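Local atomic coordinates of yersinopine synthase (Yersinia pestis, PDB entry 6C4M), a protein that catalyses the NADPH-dependent reductive condensation of pyruvate with a histidine-derived amino acid intermediate, the last step in making the metallophore yersinopine. Residues 115-120 / 135-140; 144-149 / 467-472. All blocks are in the same frame, centred on the assembly; numbering follows the deposited sequence.

Overall arrangement
The two contacts show how a cofactor site can be continuous with packing well beyond it. Contact 1 lies at the NADP pocket, its centre about 9 Å from the centre of the chain; contact 2 is away from the annotated sites, about 18 Å from that centre. Their own centres are about 14 Å apart, and helix 144-154, the next element after strand 134-137, joins them. One of its sides meets contact 1: Ser144 OG is 3.9 Å from Tyr117 CE2, Val148 CG2 is 3.9 Å from Leu137 CD1, and Met147 CE reaches Tyr118 CA at 3.9 Å. Leu146 and Gln149 make contact 2 with the last helix of the chain.

Contact 1: 115-120 / 135-140. With NAP (NADP nicotinamide-adenine-dinucleotide phosphate), chain B.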
ATOM      1  N   ASP A 115      26.484  18.581   0.364  1.00 29.48           N
ATOM      2  CA  ASP A 115      27.685  17.857   0.772  1.00 28.49           C
ATOM      3  C   ASP A 115      28.933  18.338   0.029  1.00 25.80           C
ATOM      4  O   ASP A 115      30.030  17.778   0.224  1.00 28.31           O
ATOM      5  CB  ASP A 115      27.481  16.331   0.585  1.00 23.59           C
ATOM      6  CG  ASP A 115      27.260  15.939  -0.866  1.00 29.26           C
ATOM      7  OD1 ASP A 115      26.579  16.700  -1.593  1.00 31.45           O
ATOM      8  OD2 ASP A 115      27.757  14.856  -1.283  1.00 33.56           O
ATOM      9  N   HIS A 116      28.782  19.349  -0.828  1.00 26.77           N
ATOM     10  CA  HIS A 116      29.880  19.959  -1.566  1.00 29.75           C
ATOM     11  C   HIS A 116      30.093  21.426  -1.198  1.00 28.05           C
ATOM     12  O   HIS A 116      30.950  22.083  -1.802  1.00 28.35           O
ATOM     13  CB  HIS A 116      29.640  19.824  -3.073  1.00 26.83           C
ATOM     14  CG  HIS A 116      29.861  18.433  -3.580  1.00 35.60           C
ATOM     15  ND1 HIS A 116      31.080  18.016  -4.076  1.00 40.59           N
ATOM     16  CD2 HIS A 116      29.041  17.349  -3.623  1.00 37.74           C
ATOM     17  CE1 HIS A 116      30.999  16.737  -4.410  1.00 44.84           C
ATOM     18  NE2 HIS A 116      29.772  16.312  -4.150  1.00 39.26           N
ATOM     19  N   TYR A 117      29.376  21.940  -0.199  1.00 27.02           N
ATOM     20  CA  TYR A 117      29.622  23.313   0.255  1.00 25.85           C
ATOM     21  C   TYR A 117      31.062  23.467   0.707  1.00 26.09           C
ATOM     22  O   TYR A 117      31.719  24.447   0.374  1.00 27.81           O
ATOM     23  CB  TYR A 117      28.717  23.669   1.415  1.00 22.27           C
ATOM     24  CG  TYR A 117      27.242  23.844   1.083  1.00 30.72           C
ATOM     25  CD1 TYR A 117      26.790  23.889  -0.234  1.00 28.01           C
ATOM     26  CD2 TYR A 117      26.311  23.979   2.095  1.00 26.36           C
ATOM     27  CE1 TYR A 117      25.459  24.061  -0.525  1.00 28.04           C
ATOM     28  CE2 TYR A 117      24.992  24.149   1.812  1.00 28.98           C
ATOM     29  CZ  TYR A 117      24.563  24.207   0.493  1.00 28.46           C
ATOM     30  OH  TYR A 117      23.221  24.389   0.191  1.00 31.40           O
ATOM     31  N   TYR A 118      31.558  22.512   1.496  1.00 28.29           N
ATOM     32  CA  TYR A 118      32.890  22.657   2.071  1.00 30.73           C
ATOM     33  C   TYR A 118      33.932  22.751   0.973  1.00 33.24           C
ATOM     34  O   TYR A 118      34.755  23.683   0.955  1.00 28.84           O
ATOM     35  CB  TYR A 118      33.206  21.490   2.994  1.00 27.66           C
ATOM     36  CG  TYR A 118      34.621  21.460   3.534  1.00 29.53           C
ATOM     37  CD1 TYR A 118      35.023  22.364   4.517  1.00 33.49           C
ATOM     38  CD2 TYR A 118      35.564  20.539   3.063  1.00 29.54           C
ATOM     39  CE1 TYR A 118      36.321  22.350   5.022  1.00 33.56           C
ATOM     40  CE2 TYR A 118      36.868  20.519   3.571  1.00 30.76           C
ATOM     41  CZ  TYR A 118      37.232  21.432   4.545  1.00 35.04           C
ATOM     42  OH  TYR A 118      38.504  21.431   5.075  1.00 41.95           O
ATOM     43  N   ALA A 119      33.885  21.799   0.035  1.00 27.09           N
ATOM     44  CA  ALA A 119      34.878  21.733  -1.032  1.00 32.62           C
ATOM     45  C   ALA A 119      34.837  23.005  -1.872  1.00 30.61           C
ATOM     46  O   ALA A 119      35.880  23.517  -2.291  1.00 25.92           O
ATOM     47  CB  ALA A 119      34.628  20.475  -1.889  1.00 31.55           C
ATOM     48  N   VAL A 120      33.641  23.561  -2.071  1.00 26.67           N
ATOM     49  CA  VAL A 120      33.486  24.797  -2.835  1.00 28.45           C
ATOM     50  C   VAL A 120      34.021  25.979  -2.045  1.00 25.28           C
ATOM     51  O   VAL A 120      34.887  26.725  -2.516  1.00 27.14           O
ATOM     52  CB  VAL A 120      32.009  25.005  -3.229  1.00 30.54           C
ATOM     53  CG1 VAL A 120      31.779  26.436  -3.797  1.00 31.51           C
ATOM     54  CG2 VAL A 120      31.571  23.967  -4.248  1.00 32.01           C
ATOM     55  N   VAL A 135      25.854  35.073   1.856  1.00 26.12           N
ATOM     56  CA  VAL A 135      26.027  33.750   1.300  1.00 26.53           C
ATOM     57  C   VAL A 135      24.758  32.962   1.590  1.00 27.26           C
ATOM     58  O   VAL A 135      24.396  32.781   2.757  1.00 28.49           O
ATOM     59  CB  VAL A 135      27.245  33.046   1.905  1.00 27.41           C
ATOM     60  CG1 VAL A 135      27.281  31.614   1.457  1.00 25.25           C
ATOM     61  CG2 VAL A 135      28.528  33.790   1.502  1.00 24.73           C
ATOM     62  N   ILE A 136      24.083  32.515   0.538  1.00 23.14           N
ATOM     63  CA  ILE A 136      22.804  31.825   0.659  1.00 24.10           C
ATOM     64  C   ILE A 136      23.006  30.358   0.316  1.00 28.78           C
ATOM     65  O   ILE A 136      23.600  30.033  -0.715  1.00 27.88           O
ATOM     66  CB  ILE A 136      21.739  32.466  -0.247  1.00 25.18           C
ATOM     67  CG1 ILE A 136      21.575  33.964   0.111  1.00 31.61           C
ATOM     68  CG2 ILE A 136      20.401  31.757  -0.101  1.00 29.66           C
ATOM     69  CD1 ILE A 136      20.730  34.743  -0.860  1.00 35.97           C
ATOM     70  N   LEU A 137      22.464  29.475   1.165  1.00 29.11           N
ATOM     71  CA  LEU A 137      22.550  28.023   0.996  1.00 29.43           C
ATOM     72  C   LEU A 137      21.198  27.572   0.420  1.00 30.46           C
ATOM     73  O   LEU A 137      20.176  27.517   1.120  1.00 27.01           O
ATOM     74  CB  LEU A 137      22.921  27.378   2.329  1.00 27.69           C
ATOM     75  CG  LEU A 137      24.187  27.964   2.997  1.00 29.94           C
ATOM     76  CD1 LEU A 137      24.559  27.168   4.215  1.00 31.79           C
ATOM     77  CD2 LEU A 137      25.386  28.090   2.073  1.00 29.35           C
ATOM     78  N   LEU A 138      21.192  27.311  -0.893  1.00 28.14           N
ATOM     79  CA  LEU A 138      19.940  27.156  -1.613  1.00 27.08           C
ATOM     80  C   LEU A 138      19.168  25.930  -1.137  1.00 32.40           C
ATOM     81  O   LEU A 138      17.935  25.972  -1.046  1.00 32.43           O
ATOM     82  CB  LEU A 138      20.207  27.084  -3.118  1.00 26.51           C
ATOM     83  CG  LEU A 138      18.949  26.995  -4.017  1.00 31.90           C
ATOM     84  CD1 LEU A 138      18.132  28.268  -3.965  1.00 34.35           C
ATOM     85  CD2 LEU A 138      19.338  26.724  -5.462  1.00 31.67           C
ATOM     86  N   SER A 139      19.865  24.823  -0.836  1.00 28.90           N
ATOM     87  CA  SER A 139      19.215  23.602  -0.338  1.00 29.49           C
ATOM     88  C   SER A 139      20.114  23.001   0.735  1.00 29.88           C
ATOM     89  O   SER A 139      20.902  22.087   0.481  1.00 31.76           O
ATOM     90  CB  SER A 139      18.936  22.598  -1.443  1.00 36.96           C
ATOM     91  OG  SER A 139      18.089  21.576  -0.929  1.00 38.34           O
ATOM     92  N   SER A 140      19.947  23.483   1.950  1.00 34.97           N
ATOM     93  CA  SER A 140      20.876  23.224   3.028  1.00 34.53           C
ATOM     94  C   SER A 140      20.718  21.815   3.602  1.00 35.07           C
ATOM     95  O   SER A 140      19.765  21.084   3.314  1.00 36.12           O
ATOM     96  CB  SER A 140      20.651  24.250   4.125  1.00 30.50           C
ATOM     97  OG  SER A 140      21.868  24.637   4.694  1.00 45.55           O
TER
HETATM   98  PA  NAP B 501      22.469  19.329  -9.189  1.00 40.99           P
HETATM   99  O1A NAP B 501      22.209  19.240  -7.736  1.00 47.08           O
HETATM  100  O2A NAP B 501      22.345  17.950  -9.889  1.00 49.63           O
HETATM  101  O5B NAP B 501      23.979  19.947  -9.386  1.00 36.38           O
HETATM  102  C5B NAP B 501      24.084  21.366  -9.134  1.00 36.76           C
HETATM  103  C4B NAP B 501      25.541  21.780  -9.419  1.00 39.24           C
HETATM  104  O4B NAP B 501      26.435  20.935  -8.464  1.00 37.63           O
HETATM  105  C3B NAP B 501      25.898  21.494 -10.619  1.00 37.80           C
HETATM  106  O3B NAP B 501      26.815  22.505 -11.144  1.00 34.87           O
HETATM  107  C2B NAP B 501      26.722  20.075 -10.506  1.00 35.36           C
HETATM  108  O2B NAP B 501      27.687  19.963 -11.608  1.00 38.28           O
HETATM  109  C1B NAP B 501      27.351  20.124  -9.387  1.00 37.53           C
HETATM  110  N9A NAP B 501      27.323  18.774  -8.823  1.00 36.71           N
HETATM  111  C8A NAP B 501      26.383  17.832  -8.644  1.00 35.35           C
HETATM  112  N7A NAP B 501      27.024  16.795  -8.087  1.00 35.54           N
HETATM  113  C5A NAP B 501      28.345  17.126  -7.938  1.00 37.87           C
HETATM  114  C6A NAP B 501      29.358  16.371  -7.402  1.00 39.24           C
HETATM  115  N6A NAP B 501      29.464  15.023  -6.840  1.00 39.44           N
HETATM  116  N1A NAP B 501      30.600  16.883  -7.342  1.00 40.16           N
HETATM  117  C2A NAP B 501      30.847  18.157  -7.801  1.00 39.74           C
HETATM  118  N3A NAP B 501      29.836  18.903  -8.331  1.00 39.37           N
HETATM  119  C4A NAP B 501      28.563  18.369  -8.392  1.00 37.37           C
HETATM  120  O3  NAP B 501      21.347  20.362  -9.838  1.00 47.03           O
HETATM  121  PN  NAP B 501      20.039  21.046  -9.179  1.00 41.30           P
HETATM  122  O1N NAP B 501      19.960  22.364  -9.814  1.00 42.54           O
HETATM  123  O2N NAP B 501      18.858  20.117  -9.552  1.00 39.81           O
HETATM  124  O5D NAP B 501      20.046  21.162  -7.514  1.00 43.31           O
HETATM  125  C5D NAP B 501      20.462  22.386  -6.852  1.00 43.10           C
HETATM  126  C4D NAP B 501      20.314  22.134  -5.338  1.00 41.94           C
HETATM  127  O4D NAP B 501      18.780  21.862  -4.986  1.00 37.80           O
HETATM  128  C3D NAP B 501      20.957  21.072  -4.899  1.00 44.95           C
HETATM  129  O3D NAP B 501      21.273  21.354  -3.449  1.00 47.24           O
HETATM  130  C2D NAP B 501      19.958  19.910  -4.899  1.00 47.80           C
HETATM  131  O2D NAP B 501      20.265  19.078  -3.881  1.00 45.56           O
HETATM  132  C1D NAP B 501      18.646  20.639  -4.549  1.00 44.57           C
HETATM  133  N1N NAP B 501      17.424  20.057  -5.157  1.00 44.62           N
HETATM  134  C2N NAP B 501      16.993  20.412  -6.387  1.00 41.43           C
HETATM  135  C3N NAP B 501      15.801  19.841  -6.888  1.00 45.94           C
HETATM  136  C7N NAP B 501      15.276  20.212  -8.291  1.00 43.32           C
HETATM  137  O7N NAP B 501      14.140  20.156  -8.551  1.00 49.85           O
HETATM  138  N7N NAP B 501      16.245  20.632  -9.268  1.00 38.15           N
HETATM  139  C4N NAP B 501      15.098  18.934  -6.146  1.00 48.05           C
HETATM  140  C5N NAP B 501      15.536  18.582  -4.927  1.00 50.45           C
HETATM  141  C6N NAP B 501      16.707  19.152  -4.416  1.00 48.80           C
HETATM  142  P2B NAP B 501      27.188  19.343 -13.110  1.00 42.89           P
HETATM  143  O1X NAP B 501      27.194  17.834 -12.989  1.00 43.55           O
HETATM  144  O2X NAP B 501      25.809  19.815 -13.429  1.00 37.57           O
HETATM  145  O3X NAP B 501      28.196  19.751 -14.158  1.00 40.43           O
HETATM  146  O   HOH W   1      22.380  24.247  -2.250  1.00 33.15           O
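Tyr117, in the first turn of helix 117-121, and Leu137, at the end of strand 134-137, have their CA atoms 8.5 Å apart, the nearest backbone approach, and the tyrosine side chain spans the gap. Its CG lies anti to the carbonyl carbon (chi1 -71°), which sends the ring from the helix toward the strand. Leu137 CD2 sits over one ring face, offset toward the rim and 4.3 Å from the centroid, in a CH-pi contact, while Leu137 CB packs 3.9 Å from Tyr117 CE2. Ser140 OG, hydrogen-bonded to Ser164, lies at the ring edge. The buried phenol reaches the cofactor through a water in the plane of its ring: this water accepts from Tyr117 OH at 2.6 Å and from Ser139 N at 2.9 Å, and has a weak link of 3.3 Å to the ribose O3D of NADP. Ser139 CB also touches O3D directly, at 3.3 Å. Adenine N1A lies over one face of the imidazole of the N-cap residue His116, the rings tilted rather than parallel. In the beta-alpha-beta unit 107-110, 117-121, 134-137, NADP meets the turn before the helix and the loop after the last strand, the strand-end site characteristic of a Rossmann-type dinucleotide-binding fold.

Contact 2: 144-149 / 467-472; sequences SGLMVQ and EQQWRS
Leu146 and Gln469 lie where the two helices come together, the leucine's CD2 packing 3.7 Å from Gln469 CG. The same CG rests 3.3 Å from Leu146 O, placing the aliphatic part of the glutamine against the backbone of the facing helix. On its other branch Leu146 turns CD1 to Trp470 CB, 4.1 Å away, the two side chains running alongside each other in the same direction. Gln469 bends at chi2 (63°), and this kink turns its amide toward Gln149, the two side chains crossing at about a right angle. The amide planes stand 52° apart; the two NE2 atoms are 3.5 Å from each other and, both being donors, form no hydrogen bond. The segment axes approach to 8.5 Å and cross at 88°, a nearly perpendicular helix-helix packing that sets the last helix of the chain, 459-471, against the helix following strand 134-137 of the nucleotide-binding sheet. Farther out, Gln469 OE1 receives a weak hydrogen bond from Asn150 ND2, and the indole NE1 of Trp470 donates a hydrogen bond to Leu314 O, which restrains the ring's orientation. Ser472 OG donates to Gln469 O at the end of the helix. Along another side of that helix, Arg471 grips a single carboxylate oxygen side-on: NE at 2.8 Å and NH2 at 2.7 Å both meet Glu467 OE2, on its anti side, in the guanidinium plane.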
ATOM      1  N   SER A 144      24.945  22.796   7.965  1.00 25.79           N
ATOM      2  CA  SER A 144      25.544  23.542   6.871  1.00 27.05           C
ATOM      3  C   SER A 144      25.884  24.964   7.303  1.00 30.29           C
ATOM      4  O   SER A 144      26.980  25.461   7.032  1.00 25.49           O
ATOM      5  CB  SER A 144      24.597  23.556   5.678  1.00 25.04           C
ATOM      6  OG  SER A 144      24.465  22.255   5.153  1.00 29.17           O
ATOM      7  N   GLY A 145      24.951  25.629   7.983  1.00 30.95           N
ATOM      8  CA  GLY A 145      25.139  27.029   8.298  1.00 30.98           C
ATOM      9  C   GLY A 145      26.259  27.239   9.300  1.00 30.30           C
ATOM     10  O   GLY A 145      27.063  28.143   9.148  1.00 27.57           O
ATOM     11  N   LEU A 146      26.296  26.425  10.353  1.00 29.33           N
ATOM     12  CA  LEU A 146      27.387  26.500  11.304  1.00 31.08           C
ATOM     13  C   LEU A 146      28.728  26.305  10.605  1.00 32.34           C
ATOM     14  O   LEU A 146      29.700  26.995  10.912  1.00 31.43           O
ATOM     15  CB  LEU A 146      27.210  25.436  12.381  1.00 28.82           C
ATOM     16  CG  LEU A 146      26.171  25.704  13.439  1.00 28.90           C
ATOM     17  CD1 LEU A 146      25.825  24.423  14.210  1.00 30.56           C
ATOM     18  CD2 LEU A 146      26.648  26.788  14.384  1.00 36.17           C
ATOM     19  N   MET A 147      28.801  25.337   9.685  1.00 31.05           N
ATOM     20  CA  MET A 147      30.040  25.072   8.967  1.00 30.94           C
ATOM     21  C   MET A 147      30.462  26.288   8.149  1.00 28.65           C
ATOM     22  O   MET A 147      31.619  26.725   8.202  1.00 26.97           O
ATOM     23  CB  MET A 147      29.847  23.864   8.059  1.00 30.72           C
ATOM     24  CG  MET A 147      31.124  23.122   7.696  1.00 42.32           C
ATOM     25  SD  MET A 147      30.995  22.431   6.027  1.00 48.97           S
ATOM     26  CE  MET A 147      31.293  24.081   5.272  1.00 28.04           C
ATOM     27  N   VAL A 148      29.537  26.826   7.361  1.00 26.44           N
ATOM     28  CA  VAL A 148      29.838  28.007   6.554  1.00 30.19           C
ATOM     29  C   VAL A 148      30.235  29.193   7.430  1.00 27.99           C
ATOM     30  O   VAL A 148      31.152  29.951   7.080  1.00 27.77           O
ATOM     31  CB  VAL A 148      28.638  28.332   5.654  1.00 28.01           C
ATOM     32  CG1 VAL A 148      28.800  29.674   4.943  1.00 29.58           C
ATOM     33  CG2 VAL A 148      28.478  27.183   4.685  1.00 28.34           C
ATOM     34  N   GLN A 149      29.547  29.403   8.559  1.00 28.27           N
ATOM     35  CA  GLN A 149      29.944  30.491   9.455  1.00 30.03           C
ATOM     36  C   GLN A 149      31.403  30.361   9.841  1.00 34.09           C
ATOM     37  O   GLN A 149      32.160  31.349   9.888  1.00 25.25           O
ATOM     38  CB  GLN A 149      29.130  30.484  10.744  1.00 28.83           C
ATOM     39  CG  GLN A 149      27.752  31.044  10.694  1.00 33.62           C
ATOM     40  CD  GLN A 149      27.161  31.031  12.084  1.00 36.65           C
ATOM     41  OE1 GLN A 149      26.295  30.230  12.367  1.00 42.23           O
ATOM     42  NE2 GLN A 149      27.686  31.867  12.975  1.00 41.72           N
ATOM     43  N   GLU A 467      31.295  21.278  14.908  1.00 29.92           N
ATOM     44  CA  GLU A 467      31.389  21.186  16.365  1.00 30.53           C
ATOM     45  C   GLU A 467      32.086  22.417  16.941  1.00 35.47           C
ATOM     46  O   GLU A 467      31.657  22.956  17.969  1.00 36.78           O
ATOM     47  CB  GLU A 467      32.159  19.926  16.785  1.00 33.27           C
ATOM     48  CG  GLU A 467      32.364  19.863  18.313  1.00 39.24           C
ATOM     49  CD  GLU A 467      33.260  18.726  18.756  1.00 37.86           C
ATOM     50  OE1 GLU A 467      33.841  18.044  17.885  1.00 36.57           O
ATOM     51  OE2 GLU A 467      33.393  18.532  19.985  1.00 43.52           O
ATOM     52  N   GLN A 468      33.180  22.843  16.302  1.00 33.88           N
ATOM     53  CA  GLN A 468      33.935  24.011  16.760  1.00 34.13           C
ATOM     54  C   GLN A 468      33.056  25.250  16.745  1.00 35.76           C
ATOM     55  O   GLN A 468      33.004  26.004  17.722  1.00 36.36           O
ATOM     56  CB  GLN A 468      35.183  24.208  15.882  1.00 34.23           C
ATOM     57  CG  GLN A 468      36.166  25.263  16.387  1.00 53.32           C
ATOM     58  CD  GLN A 468      37.101  25.808  15.280  1.00 57.63           C
ATOM     59  OE1 GLN A 468      37.242  25.210  14.210  1.00 60.82           O
ATOM     60  NE2 GLN A 468      37.722  26.948  15.541  1.00 56.65           N
ATOM     61  N   GLN A 469      32.333  25.466  15.649  1.00 32.54           N
ATOM     62  CA  GLN A 469      31.489  26.653  15.568  1.00 30.08           C
ATOM     63  C   GLN A 469      30.401  26.631  16.633  1.00 35.93           C
ATOM     64  O   GLN A 469      30.152  27.646  17.290  1.00 32.47           O
ATOM     65  CB  GLN A 469      30.879  26.771  14.179  1.00 28.79           C
ATOM     66  CG  GLN A 469      30.071  28.047  13.990  1.00 34.69           C
ATOM     67  CD  GLN A 469      30.933  29.282  14.124  1.00 36.79           C
ATOM     68  OE1 GLN A 469      32.131  29.259  13.785  1.00 30.48           O
ATOM     69  NE2 GLN A 469      30.343  30.362  14.641  1.00 34.15           N
ATOM     70  N   TRP A 470      29.729  25.485  16.804  1.00 37.76           N
ATOM     71  CA  TRP A 470      28.626  25.377  17.752  1.00 38.77           C
ATOM     72  C   TRP A 470      29.091  25.611  19.188  1.00 38.73           C
ATOM     73  O   TRP A 470      28.414  26.291  19.965  1.00 41.69           O
ATOM     74  CB  TRP A 470      27.969  24.000  17.624  1.00 36.53           C
ATOM     75  CG  TRP A 470      26.881  23.787  18.603  1.00 35.40           C
ATOM     76  CD1 TRP A 470      25.595  24.189  18.484  1.00 34.63           C
ATOM     77  CD2 TRP A 470      26.980  23.122  19.864  1.00 34.64           C
ATOM     78  NE1 TRP A 470      24.886  23.829  19.588  1.00 33.50           N
ATOM     79  CE2 TRP A 470      25.710  23.176  20.457  1.00 35.10           C
ATOM     80  CE3 TRP A 470      28.023  22.485  20.550  1.00 37.03           C
ATOM     81  CZ2 TRP A 470      25.433  22.594  21.693  1.00 38.84           C
ATOM     82  CZ3 TRP A 470      27.757  21.928  21.788  1.00 43.66           C
ATOM     83  CH2 TRP A 470      26.467  21.988  22.348  1.00 35.03           C
ATOM     84  N   ARG A 471      30.227  25.020  19.571  1.00 41.29           N
ATOM     85  CA  ARG A 471      30.741  25.197  20.929  1.00 46.95           C
ATOM     86  C   ARG A 471      31.139  26.643  21.207  1.00 46.01           C
ATOM     87  O   ARG A 471      31.124  27.078  22.361  1.00 51.89           O
ATOM     88  CB  ARG A 471      31.946  24.285  21.165  1.00 42.74           C
ATOM     89  CG  ARG A 471      31.593  22.802  21.239  1.00 49.30           C
ATOM     90  CD  ARG A 471      32.757  22.041  21.863  1.00 49.97           C
ATOM     91  NE  ARG A 471      32.646  20.591  21.697  1.00 50.72           N
ATOM     92  CZ  ARG A 471      32.055  19.767  22.558  1.00 51.46           C
ATOM     93  NH1 ARG A 471      31.504  20.219  23.678  1.00 50.38           N
ATOM     94  NH2 ARG A 471      32.018  18.474  22.293  1.00 49.52           N
ATOM     95  N   SER A 472      31.499  27.390  20.174  1.00 41.75           N
ATOM     96  CA  SER A 472      31.911  28.779  20.345  1.00 44.04           C
ATOM     97  C   SER A 472      30.752  29.709  20.661  1.00 50.78           C
ATOM     98  O   SER A 472      30.990  30.913  20.819  1.00 49.58           O
ATOM     99  CB  SER A 472      32.609  29.263  19.077  1.00 42.16           C
ATOM    100  OG  SER A 472      31.673  29.534  18.045  1.00 45.15           O
TER